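Calcium uptake protein 2, mitochondrial (Homo sapiens, PDB 6LB7) binds calcium at an EF-hand and pairs with calcium uptake protein 1 in a complex thought to regulate the mitochondrial calcium uniporter. Local coordinates at residues R13-F17 / S36-M42; S70-R74 / T185-M190; N113-E117 / K170-F176; E229-A233 / T293-I297. Residue numbers count along the deposited sequence, not the author numbering.

Interaction 1 (R13-F17 / S36-M42)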
# COMPACT_ATOMS: atom_id res chain seq x y z
N ARG B 13 13.94 -23.14 -3.02
CA ARG B 13 14.92 -22.42 -3.83
C ARG B 13 16.16 -22.06 -3.02
O ARG B 13 17.29 -22.15 -3.51
CB ARG B 13 14.28 -21.18 -4.41
CG ARG B 13 15.29 -20.31 -5.06
CD ARG B 13 14.62 -19.12 -5.64
NE ARG B 13 15.56 -18.37 -6.46
CZ ARG B 13 15.82 -18.66 -7.73
NH1 ARG B 13 15.20 -19.69 -8.31
NH2 ARG B 13 16.68 -17.94 -8.41
N PHE B 14 15.96 -21.64 -1.77
CA PHE B 14 17.11 -21.39 -0.89
C PHE B 14 17.99 -22.62 -0.79
O PHE B 14 19.20 -22.55 -1.01
CB PHE B 14 16.62 -20.95 0.49
CG PHE B 14 17.73 -20.84 1.52
CD1 PHE B 14 18.54 -19.71 1.56
CD2 PHE B 14 17.96 -21.86 2.43
CE1 PHE B 14 19.55 -19.60 2.51
CE2 PHE B 14 18.98 -21.76 3.38
CZ PHE B 14 19.78 -20.63 3.42
N MET B 15 17.39 -23.78 -0.47
CA MET B 15 18.23 -24.96 -0.29
C MET B 15 18.83 -25.45 -1.60
O MET B 15 19.94 -26.00 -1.62
CB MET B 15 17.44 -26.07 0.40
CG MET B 15 17.39 -25.94 1.91
SD MET B 15 16.54 -27.29 2.75
CE MET B 15 14.86 -26.96 2.32
N GLN B 16 18.18 -25.18 -2.74
CA GLN B 16 18.78 -25.51 -4.03
C GLN B 16 20.06 -24.72 -4.28
O GLN B 16 21.03 -25.27 -4.82
CB GLN B 16 17.75 -25.27 -5.14
CG GLN B 16 18.30 -24.76 -6.46
CD GLN B 16 17.22 -24.63 -7.53
OE1 GLN B 16 16.17 -24.03 -7.29
NE2 GLN B 16 17.47 -25.20 -8.70
N PHE B 17 20.09 -23.44 -3.90
CA PHE B 17 21.27 -22.61 -4.10
C PHE B 17 22.27 -22.67 -2.95
O PHE B 17 23.43 -22.29 -3.14
CB PHE B 17 20.87 -21.14 -4.32
CG PHE B 17 20.53 -20.82 -5.74
CD1 PHE B 17 21.51 -20.37 -6.61
CD2 PHE B 17 19.24 -20.97 -6.21
CE1 PHE B 17 21.20 -20.08 -7.94
CE2 PHE B 17 18.92 -20.68 -7.51
CZ PHE B 17 19.90 -20.24 -8.38
N SER B 36 21.44 -16.70 -6.68
CA SER B 36 20.01 -16.95 -6.53
C SER B 36 19.18 -15.73 -6.90
O SER B 36 18.01 -15.86 -7.26
CB SER B 36 19.71 -17.40 -5.10
OG SER B 36 19.58 -16.29 -4.22
N VAL B 37 19.76 -14.54 -6.84
CA VAL B 37 19.02 -13.34 -7.20
C VAL B 37 19.04 -13.13 -8.72
O VAL B 37 18.05 -12.69 -9.31
CB VAL B 37 19.61 -12.14 -6.44
CG1 VAL B 37 19.14 -10.83 -7.03
CG2 VAL B 37 19.24 -12.23 -4.95
N MET B 38 20.15 -13.44 -9.36
CA MET B 38 20.27 -13.16 -10.79
C MET B 38 19.68 -14.27 -11.64
O MET B 38 19.14 -13.99 -12.71
CB MET B 38 21.75 -12.96 -11.15
CG MET B 38 22.34 -11.68 -10.56
SD MET B 38 23.83 -11.24 -11.46
CE MET B 38 24.87 -12.65 -11.08
N PHE B 39 19.78 -15.53 -11.19
CA PHE B 39 19.47 -16.69 -12.00
C PHE B 39 18.32 -17.49 -11.41
O PHE B 39 18.13 -17.53 -10.20
CB PHE B 39 20.68 -17.62 -12.16
CG PHE B 39 21.93 -16.90 -12.61
CD1 PHE B 39 22.01 -16.35 -13.88
CD2 PHE B 39 23.03 -16.80 -11.78
CE1 PHE B 39 23.15 -15.68 -14.29
CE2 PHE B 39 24.17 -16.13 -12.19
CZ PHE B 39 24.23 -15.58 -13.45
N GLU B 40 17.61 -18.22 -12.27
CA GLU B 40 16.55 -19.12 -11.76
C GLU B 40 17.25 -20.41 -11.40
O GLU B 40 16.92 -20.94 -10.37
CB GLU B 40 15.49 -19.37 -12.81
CG GLU B 40 14.90 -18.10 -13.33
CD GLU B 40 13.62 -18.36 -14.07
OE1 GLU B 40 12.67 -18.79 -13.41
OE2 GLU B 40 13.58 -18.14 -15.29
N GLN B 41 18.25 -20.82 -12.18
CA GLN B 41 18.97 -22.08 -11.91
C GLN B 41 20.48 -21.91 -12.03
O GLN B 41 20.93 -21.10 -12.81
CB GLN B 41 18.56 -23.17 -12.90
CG GLN B 41 17.24 -23.82 -12.53
CD GLN B 41 17.23 -25.29 -12.86
OE1 GLN B 41 18.19 -25.83 -13.39
NE2 GLN B 41 16.11 -25.93 -12.57
N MET B 42 21.15 -22.74 -11.27
CA MET B 42 22.51 -23.25 -11.05
C MET B 42 23.34 -23.22 -12.33
O MET B 42 24.56 -23.19 -12.18
CB MET B 42 22.37 -24.69 -10.58
CG MET B 42 21.45 -25.51 -11.40
SD MET B 42 21.13 -26.99 -10.50
CE MET B 42 19.54 -26.82 -9.98
O HOH W 1 16.55 -16.04 -4.76
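Arg13 donates all three direct hydrogen bonds between helix 11-17 and the end of helix 30-38. Its chi1 to chi3 are all t, so the side chain reaches out at full length and brings the guanidinium among backbone carbonyls around the helix end. NH2 donates almost linearly (178°) to Ser36 O at 2.7 Å and also to Phe39 O, a very short 2.3 Å with a more bent angle, while NH1 reaches Glu40 O at 3.0 Å. Phe39 is where helical phi/psi are lost, so the positive charge gathers carbonyls where helix 30-38 ends, a charge-compatible interaction with a helix C-terminus. NE is occupied too: it donates to water 1 at 3.0 Å, and that water donates to Ser36 OG at 3.1 Å. Ser36, in the p rotamer, also bonds through OG to Phe33 O.

Phe17 has the larger covered area, 86 Å² against 63 Å² for Arg13. With chi1 at -85°, it lays its ring over Ser36: Ser36 CA sits 3.6 Å from the ring centroid and 11° off the normal, a CH-pi contact, whereas Glu40 O lies at the ring edge, 3.5 Å from CE2.

Phe14 turns away, in the t rotamer, meeting Tyr84 and Tyr87 of helix 84-94 and Tyr26 of strand 25-27. Val37 packs on Leu91 and Leu94 of helix 84-94 and on Ile187 of helix 173-196, and Met38 on Met190 and Glu191 of helix 173-196.

Interaction 2 (S70-R74 / T185-M190)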
# COMPACT_ATOMS: atom_id res chain seq x y z
N SER B 70 29.33 -0.89 -2.26
CA SER B 70 28.54 -1.71 -3.17
C SER B 70 29.27 -2.95 -3.69
O SER B 70 28.79 -3.57 -4.63
CB SER B 70 28.08 -0.86 -4.35
OG SER B 70 29.18 -0.36 -5.07
N THR B 71 30.42 -3.33 -3.12
CA THR B 71 31.04 -4.59 -3.51
C THR B 71 31.12 -5.56 -2.34
O THR B 71 31.84 -6.57 -2.44
CB THR B 71 32.43 -4.38 -4.09
OG1 THR B 71 33.31 -3.87 -3.07
CG2 THR B 71 32.35 -3.40 -5.26
N PHE B 72 30.37 -5.31 -1.27
CA PHE B 72 30.44 -6.15 -0.08
C PHE B 72 30.20 -7.62 -0.39
O PHE B 72 30.96 -8.49 0.07
CB PHE B 72 29.40 -5.64 0.95
CG PHE B 72 29.33 -6.46 2.21
CD1 PHE B 72 30.31 -6.32 3.20
CD2 PHE B 72 28.28 -7.34 2.44
CE1 PHE B 72 30.24 -7.06 4.37
CE2 PHE B 72 28.21 -8.07 3.61
CZ PHE B 72 29.18 -7.92 4.58
N PHE B 73 29.13 -7.95 -1.12
CA PHE B 73 28.87 -9.38 -1.35
C PHE B 73 29.85 -9.96 -2.36
O PHE B 73 30.32 -11.09 -2.20
CB PHE B 73 27.41 -9.62 -1.78
CG PHE B 73 26.40 -9.36 -0.68
CD1 PHE B 73 26.00 -10.37 0.18
CD2 PHE B 73 25.90 -8.08 -0.47
CE1 PHE B 73 25.09 -10.12 1.22
CE2 PHE B 73 25.00 -7.81 0.55
CZ PHE B 73 24.59 -8.83 1.40
N ARG B 74 30.18 -9.20 -3.42
CA ARG B 74 31.12 -9.70 -4.43
C ARG B 74 32.52 -9.87 -3.86
O ARG B 74 33.23 -10.80 -4.24
CB ARG B 74 31.16 -8.76 -5.66
CG ARG B 74 29.97 -8.98 -6.62
CD ARG B 74 29.86 -7.88 -7.71
NE ARG B 74 29.57 -6.55 -7.16
CZ ARG B 74 29.54 -5.43 -7.88
NH1 ARG B 74 29.77 -5.48 -9.19
NH2 ARG B 74 29.28 -4.27 -7.29
N THR B 185 22.36 -1.29 -5.15
CA THR B 185 23.38 -0.91 -6.13
C THR B 185 24.21 -2.11 -6.58
O THR B 185 24.48 -2.27 -7.78
CB THR B 185 24.29 0.17 -5.53
OG1 THR B 185 23.51 1.30 -5.18
CG2 THR B 185 25.34 0.60 -6.56
N GLU B 186 24.61 -2.96 -5.65
CA GLU B 186 25.45 -4.10 -6.01
C GLU B 186 24.73 -5.05 -6.97
O GLU B 186 25.33 -5.49 -7.96
CB GLU B 186 25.92 -4.83 -4.75
CG GLU B 186 26.73 -6.08 -5.08
CD GLU B 186 27.75 -6.43 -3.99
OE1 GLU B 186 27.45 -6.33 -2.78
OE2 GLU B 186 28.86 -6.82 -4.36
N ILE B 187 23.45 -5.37 -6.72
CA ILE B 187 22.70 -6.21 -7.66
C ILE B 187 22.60 -5.53 -9.02
O ILE B 187 22.71 -6.18 -10.06
CB ILE B 187 21.28 -6.53 -7.14
CG1 ILE B 187 21.31 -7.24 -5.78
CG2 ILE B 187 20.49 -7.38 -8.21
CD1 ILE B 187 22.32 -8.33 -5.68
N GLN B 188 22.33 -4.22 -9.03
CA GLN B 188 22.23 -3.61 -10.35
C GLN B 188 23.58 -3.60 -11.05
O GLN B 188 23.68 -3.92 -12.24
CB GLN B 188 21.67 -2.18 -10.25
CG GLN B 188 20.27 -2.03 -9.61
CD GLN B 188 20.07 -0.69 -8.91
OE1 GLN B 188 20.91 0.12 -8.88
NE2 GLN B 188 18.94 -0.45 -8.37
N GLU B 189 24.70 -3.37 -10.36
CA GLU B 189 25.98 -3.37 -11.08
C GLU B 189 26.32 -4.77 -11.56
O GLU B 189 26.87 -4.95 -12.65
CB GLU B 189 27.09 -2.82 -10.17
CG GLU B 189 26.98 -1.32 -9.93
CD GLU B 189 28.03 -0.77 -8.99
OE1 GLU B 189 28.82 -1.54 -8.44
OE2 GLU B 189 28.03 0.46 -8.80
N MET B 190 26.01 -5.78 -10.76
CA MET B 190 26.34 -7.14 -11.18
C MET B 190 25.49 -7.58 -12.36
O MET B 190 25.99 -8.16 -13.32
CB MET B 190 26.18 -8.07 -10.00
CG MET B 190 26.65 -9.45 -10.26
SD MET B 190 26.75 -10.31 -8.68
CE MET B 190 27.90 -11.59 -9.14
O HOH W 2 29.09 1.99 -6.77
O HOH W 3 31.16 -0.68 -7.38
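Arg74, Glu186 and Glu189 form a salt-bridge network: Arg74 NE donates to Glu186 OE2 at 2.9 Å, and Arg74 NH2 reaches Glu189 OE1 at 3.0 Å. The two acids stand three residues, just under one turn, apart on helix 173-196. Arg74 NH2 also donates to Ser70 O at 2.8 Å, which fixes the guanidinium against its own chain. Glu189 has a further partner in Lys243 of helix 239-249, through OE2.

The carboxylate of Glu186 also meets the start of helix 72-76 with both oxygens: Phe73 N donates to OE1 and Arg74 N to OE2, each at 2.9 Å and 158°. Backbone amides of a first helical turn have no carbonyl a turn earlier to bond, and here an acid from a distant helix supplies the acceptors. Phe73 turns its ring edge to the same carboxylate, CD2 lying 3.3 Å from Glu186 OE1.

Two waters widen the polar zone. Water 2 joins Ser70 OG (2.9 Å) to Glu189 OE2 (2.8 Å), and water 3 joins Ser70 OG (3.1 Å) to Glu189 OE1 (2.7 Å).

Beyond the charges the contact turns apolar. Phe73 packs against Leu34 and Leu183, and Ser70 CB lies 3.8 Å from Thr185 CG2. Farther along helix 173-196, Arg74 CG rests 4.0 Å from Met190 SD.

Interaction 3 (N113-E117 / K170-F176). With CA (calcium ion), chain F.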
# COMPACT_ATOMS: atom_id res chain seq x y z
N ASN B 113 14.81 2.93 20.47
CA ASN B 113 16.01 3.70 20.81
C ASN B 113 16.85 4.02 19.59
O ASN B 113 18.02 4.39 19.73
CB ASN B 113 16.85 2.98 21.89
CG ASN B 113 17.55 1.73 21.36
OD1 ASN B 113 17.30 1.27 20.24
ND2 ASN B 113 18.41 1.15 22.19
N GLU B 114 16.27 3.88 18.38
CA GLU B 114 16.88 4.32 17.13
C GLU B 114 18.13 3.54 16.77
O GLU B 114 18.95 4.00 15.98
CB GLU B 114 17.19 5.82 17.17
CG GLU B 114 16.04 6.67 17.64
CD GLU B 114 14.89 6.70 16.66
OE1 GLU B 114 15.01 6.13 15.55
OE2 GLU B 114 13.85 7.31 16.98
N MET B 115 18.29 2.36 17.35
CA MET B 115 19.39 1.48 17.06
C MET B 115 18.85 0.06 17.04
O MET B 115 18.01 -0.31 17.87
CB MET B 115 20.51 1.59 18.11
CG MET B 115 20.99 2.98 18.36
SD MET B 115 21.69 3.26 19.98
CE MET B 115 22.51 1.81 20.24
N ILE B 116 19.31 -0.74 16.11
CA ILE B 116 18.92 -2.13 16.08
C ILE B 116 19.98 -2.93 16.79
O ILE B 116 21.18 -2.81 16.50
CB ILE B 116 18.71 -2.62 14.64
CG1 ILE B 116 17.48 -1.93 14.04
CG2 ILE B 116 18.56 -4.14 14.67
CD1 ILE B 116 17.34 -2.22 12.56
N GLU B 117 19.56 -3.75 17.73
CA GLU B 117 20.49 -4.58 18.45
C GLU B 117 20.31 -6.03 18.01
O GLU B 117 19.26 -6.41 17.48
CB GLU B 117 20.30 -4.40 19.96
CG GLU B 117 20.23 -2.92 20.28
CD GLU B 117 20.53 -2.58 21.73
OE1 GLU B 117 21.02 -3.46 22.48
OE2 GLU B 117 20.27 -1.43 22.11
N LYS B 170 25.91 -1.92 17.93
CA LYS B 170 24.52 -1.61 17.64
C LYS B 170 24.45 -0.88 16.30
O LYS B 170 25.35 -0.09 15.97
CB LYS B 170 23.92 -0.78 18.77
CG LYS B 170 24.40 -1.25 20.16
CD LYS B 170 23.42 -0.94 21.28
CE LYS B 170 24.12 -0.74 22.63
NZ LYS B 170 24.14 0.69 23.07
N LEU B 171 23.40 -1.14 15.53
CA LEU B 171 23.28 -0.66 14.15
C LEU B 171 22.38 0.58 14.10
O LEU B 171 21.18 0.49 14.38
CB LEU B 171 22.75 -1.77 13.24
CG LEU B 171 22.53 -1.48 11.75
CD1 LEU B 171 23.84 -1.10 11.10
CD2 LEU B 171 21.93 -2.70 11.04
N HIS B 172 22.96 1.72 13.76
CA HIS B 172 22.21 2.96 13.64
C HIS B 172 21.59 3.05 12.25
O HIS B 172 21.94 2.29 11.34
CB HIS B 172 23.11 4.16 13.93
CG HIS B 172 23.67 4.15 15.31
ND1 HIS B 172 23.20 4.98 16.31
CD2 HIS B 172 24.63 3.38 15.88
CE1 HIS B 172 23.87 4.74 17.43
NE2 HIS B 172 24.73 3.77 17.20
N TYR B 173 20.65 3.99 12.08
CA TYR B 173 19.93 4.02 10.82
C TYR B 173 20.85 4.32 9.64
O TYR B 173 20.67 3.77 8.55
CB TYR B 173 18.79 5.04 10.85
CG TYR B 173 18.09 5.07 9.52
CD1 TYR B 173 17.53 3.90 8.99
CD2 TYR B 173 18.01 6.24 8.77
CE1 TYR B 173 16.90 3.90 7.75
CE2 TYR B 173 17.39 6.26 7.55
CZ TYR B 173 16.83 5.08 7.04
OH TYR B 173 16.21 5.09 5.82
N LYS B 174 21.83 5.20 9.83
CA LYS B 174 22.59 5.61 8.66
C LYS B 174 23.47 4.47 8.14
O LYS B 174 23.66 4.35 6.93
CB LYS B 174 23.38 6.88 8.94
CG LYS B 174 24.79 6.72 9.44
CD LYS B 174 25.41 8.11 9.67
CE LYS B 174 26.81 8.02 10.25
NZ LYS B 174 27.39 9.32 10.65
N GLU B 175 23.97 3.60 9.03
CA GLU B 175 24.66 2.48 8.40
C GLU B 175 23.68 1.40 7.94
O GLU B 175 23.92 0.73 6.94
CB GLU B 175 25.67 1.83 9.36
CG GLU B 175 26.87 2.57 9.74
CD GLU B 175 26.63 3.98 10.18
OE1 GLU B 175 27.10 4.84 9.59
OE2 GLU B 175 25.98 4.22 11.11
N PHE B 176 22.46 1.30 8.49
CA PHE B 176 21.45 0.40 7.93
C PHE B 176 21.04 0.86 6.54
O PHE B 176 21.03 0.08 5.59
CB PHE B 176 20.24 0.35 8.87
CG PHE B 176 19.06 -0.48 8.36
CD1 PHE B 176 18.89 -1.79 8.78
CD2 PHE B 176 18.10 0.07 7.52
CE1 PHE B 176 17.79 -2.55 8.37
CE2 PHE B 176 16.99 -0.68 7.09
CZ PHE B 176 16.84 -1.99 7.52
CA CA F . 16.47 -0.93 19.44
O HOH W 4 19.59 5.76 14.21
O HOH W 5 17.85 -1.93 21.42
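Asn113 opens the segment as a calcium ligand of an EF-hand loop: its OD1 lies 2.5 Å from the ion and also accepts from Met115 N at 3.2 Å, forming an Asx turn. Glu114 follows, and its carbonyl O takes a 2.6 Å bond from water 4, which in turn accepts from Tyr173 N at 3.0 Å. Met115 has two roles. Its carbonyl O binds calcium at 2.3 Å, while its side chain reaches across to His172, where CG sits 3.8 Å from the ring centroid over the face, a CH-pi contact. Ile116 then makes the paired backbone link: Ile116 N donates to Leu171 O (2.8 Å, 169°) and Leu171 N to Ile116 O (2.9 Å, 175°), the hydrogen-bonded pair of a very short antiparallel sheet. Glu117, at the N-cap position, receives Asn113 ND2 at OE2 (3.2 Å).

Such a two-strand link between loops is the hallmark of paired EF-hands, and residues 170-172 probably belong to the partner hand. Asp109, Asp111 and Glu120 complete the protein ligands of the calcium site.

On the side of Ile116 and Leu171 the sheet faces the helices: Ile116 meets Phe105 and Leu108 of helix 99-108 and Phe176 of helix 173-196, and both residues touch Phe163 of helix 157-163.

Interaction 4 (E229-A233 / T293-I297)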
# COMPACT_ATOMS: atom_id res chain seq x y z
N GLU B 229 13.88 -7.42 -34.30
CA GLU B 229 13.61 -6.71 -35.54
C GLU B 229 13.46 -5.20 -35.39
O GLU B 229 13.70 -4.49 -36.37
CB GLU B 229 12.35 -7.28 -36.20
CG GLU B 229 12.55 -8.72 -36.67
CD GLU B 229 11.26 -9.43 -37.03
OE1 GLU B 229 11.30 -10.67 -37.20
OE2 GLU B 229 10.21 -8.75 -37.13
N LYS B 230 13.10 -4.69 -34.21
CA LYS B 230 12.85 -3.26 -34.07
C LYS B 230 13.86 -2.54 -33.19
O LYS B 230 13.83 -1.31 -33.13
CB LYS B 230 11.45 -3.01 -33.51
CG LYS B 230 10.37 -3.67 -34.32
CD LYS B 230 9.03 -3.56 -33.64
CE LYS B 230 7.92 -4.09 -34.53
NZ LYS B 230 6.65 -4.22 -33.75
N LEU B 231 14.75 -3.26 -32.52
CA LEU B 231 15.72 -2.60 -31.66
C LEU B 231 16.89 -2.19 -32.53
O LEU B 231 17.74 -3.01 -32.88
CB LEU B 231 16.16 -3.49 -30.50
CG LEU B 231 15.10 -3.53 -29.42
CD1 LEU B 231 15.67 -4.12 -28.13
CD2 LEU B 231 14.56 -2.12 -29.19
N SER B 232 16.92 -0.91 -32.88
CA SER B 232 18.04 -0.35 -33.62
C SER B 232 19.34 -0.59 -32.86
O SER B 232 19.35 -0.93 -31.67
CB SER B 232 17.82 1.14 -33.83
OG SER B 232 16.46 1.40 -34.11
N ALA B 233 20.44 -0.43 -33.57
CA ALA B 233 21.74 -0.33 -32.90
C ALA B 233 22.00 1.11 -32.46
O ALA B 233 23.08 1.65 -32.67
CB ALA B 233 22.84 -0.84 -33.83
N THR B 293 13.40 1.73 -26.11
CA THR B 293 13.40 0.27 -26.04
C THR B 293 12.08 -0.27 -25.49
O THR B 293 11.54 -1.25 -26.01
CB THR B 293 14.57 -0.21 -25.17
OG1 THR B 293 15.80 0.20 -25.76
CG2 THR B 293 14.56 -1.73 -25.06
N VAL B 294 11.57 0.35 -24.42
CA VAL B 294 10.30 -0.10 -23.85
C VAL B 294 9.19 -0.03 -24.89
O VAL B 294 8.40 -0.97 -25.04
CB VAL B 294 9.95 0.73 -22.60
CG1 VAL B 294 8.48 0.53 -22.25
CG2 VAL B 294 10.84 0.33 -21.45
N PHE B 295 9.12 1.08 -25.64
CA PHE B 295 8.05 1.22 -26.62
C PHE B 295 8.24 0.30 -27.82
O PHE B 295 7.26 -0.26 -28.32
CB PHE B 295 7.92 2.68 -27.05
CG PHE B 295 6.96 3.47 -26.21
CD1 PHE B 295 5.68 3.74 -26.65
CD2 PHE B 295 7.33 3.90 -24.94
CE1 PHE B 295 4.78 4.44 -25.86
CE2 PHE B 295 6.45 4.61 -24.13
CZ PHE B 295 5.17 4.88 -24.59
N LYS B 296 9.47 0.10 -28.28
CA LYS B 296 9.65 -0.85 -29.38
C LYS B 296 9.22 -2.26 -28.97
O LYS B 296 8.66 -3.00 -29.79
CB LYS B 296 11.10 -0.87 -29.87
CG LYS B 296 11.60 0.44 -30.48
CD LYS B 296 11.18 0.60 -31.92
CE LYS B 296 11.95 1.73 -32.59
NZ LYS B 296 13.43 1.47 -32.56
N ILE B 297 9.47 -2.65 -27.72
CA ILE B 297 9.11 -4.01 -27.30
C ILE B 297 7.61 -4.14 -27.05
O ILE B 297 7.00 -5.17 -27.39
CB ILE B 297 9.91 -4.41 -26.04
CG1 ILE B 297 11.43 -4.41 -26.29
CG2 ILE B 297 9.45 -5.79 -25.54
CD1 ILE B 297 12.24 -4.61 -24.99
O HOH W 6 6.76 -2.31 -31.65
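Leu231 lies across the surface of helix 288-298, with CD2 3.7 Å from Lys296 CB and CD1 4.0 Å from Thr293 CG2, two positions almost one turn apart. It is the first residue past helix 220-230 to leave helical phi/psi, so the chain is already turning away as its side chain covers the neighbour. Lys296 contributes the most buried area, 90 Å². Bent at chi2 (m) and chi4 (p), it curls back so that NZ donates to Lys230 O at 2.9 Å, a carbonyl at the end of helix 220-230; a long, weak ion pair with Asp292 is its charge partner. Lys230 runs the other way, extended from chi2 to chi4: its NZ donates to water 6 at 2.8 Å, which donates to Lys296 O at 2.7 Å, and it also bonds Asn226.

Deeper in, Ile297 packs on Tyr223 and Val227 of helix 220-230; Leu231 also touches Ala208 of helix 204-211. No calcium ligand is involved. Contact of a helix with the end of another and its following loop, Leu231 against the aliphatic part of Lys296 and lysine amines bonding a backbone carbonyl and a water, fits the packing within an EF-hand lobe, to which helix 288-298 probably contributes an entering helix.

In the fold
Interactions 1 and 2 lie nearest to each other, with centres about 17 Å apart, and they touch: Met38 SD is 3.6 Å from Met190 CG, and Val37 CG1 3.9 Å from Ile187 CG2. Helix 173-196 links interaction 2 to interaction 3, which is nested within the chain loop closed by interaction 2; their nearest atoms are about 10 Å apart. Interaction 3 alone holds ligands of the calcium ion, and helix 173-196 runs from beside strand 171-172, which pairs with the metal-binding loop, to the Arg74 network. Interaction 4 touches none of the others; its centre lies about 28 Å from interaction 2's and about 45 Å from interaction 3's, across the chain's centre from the latter.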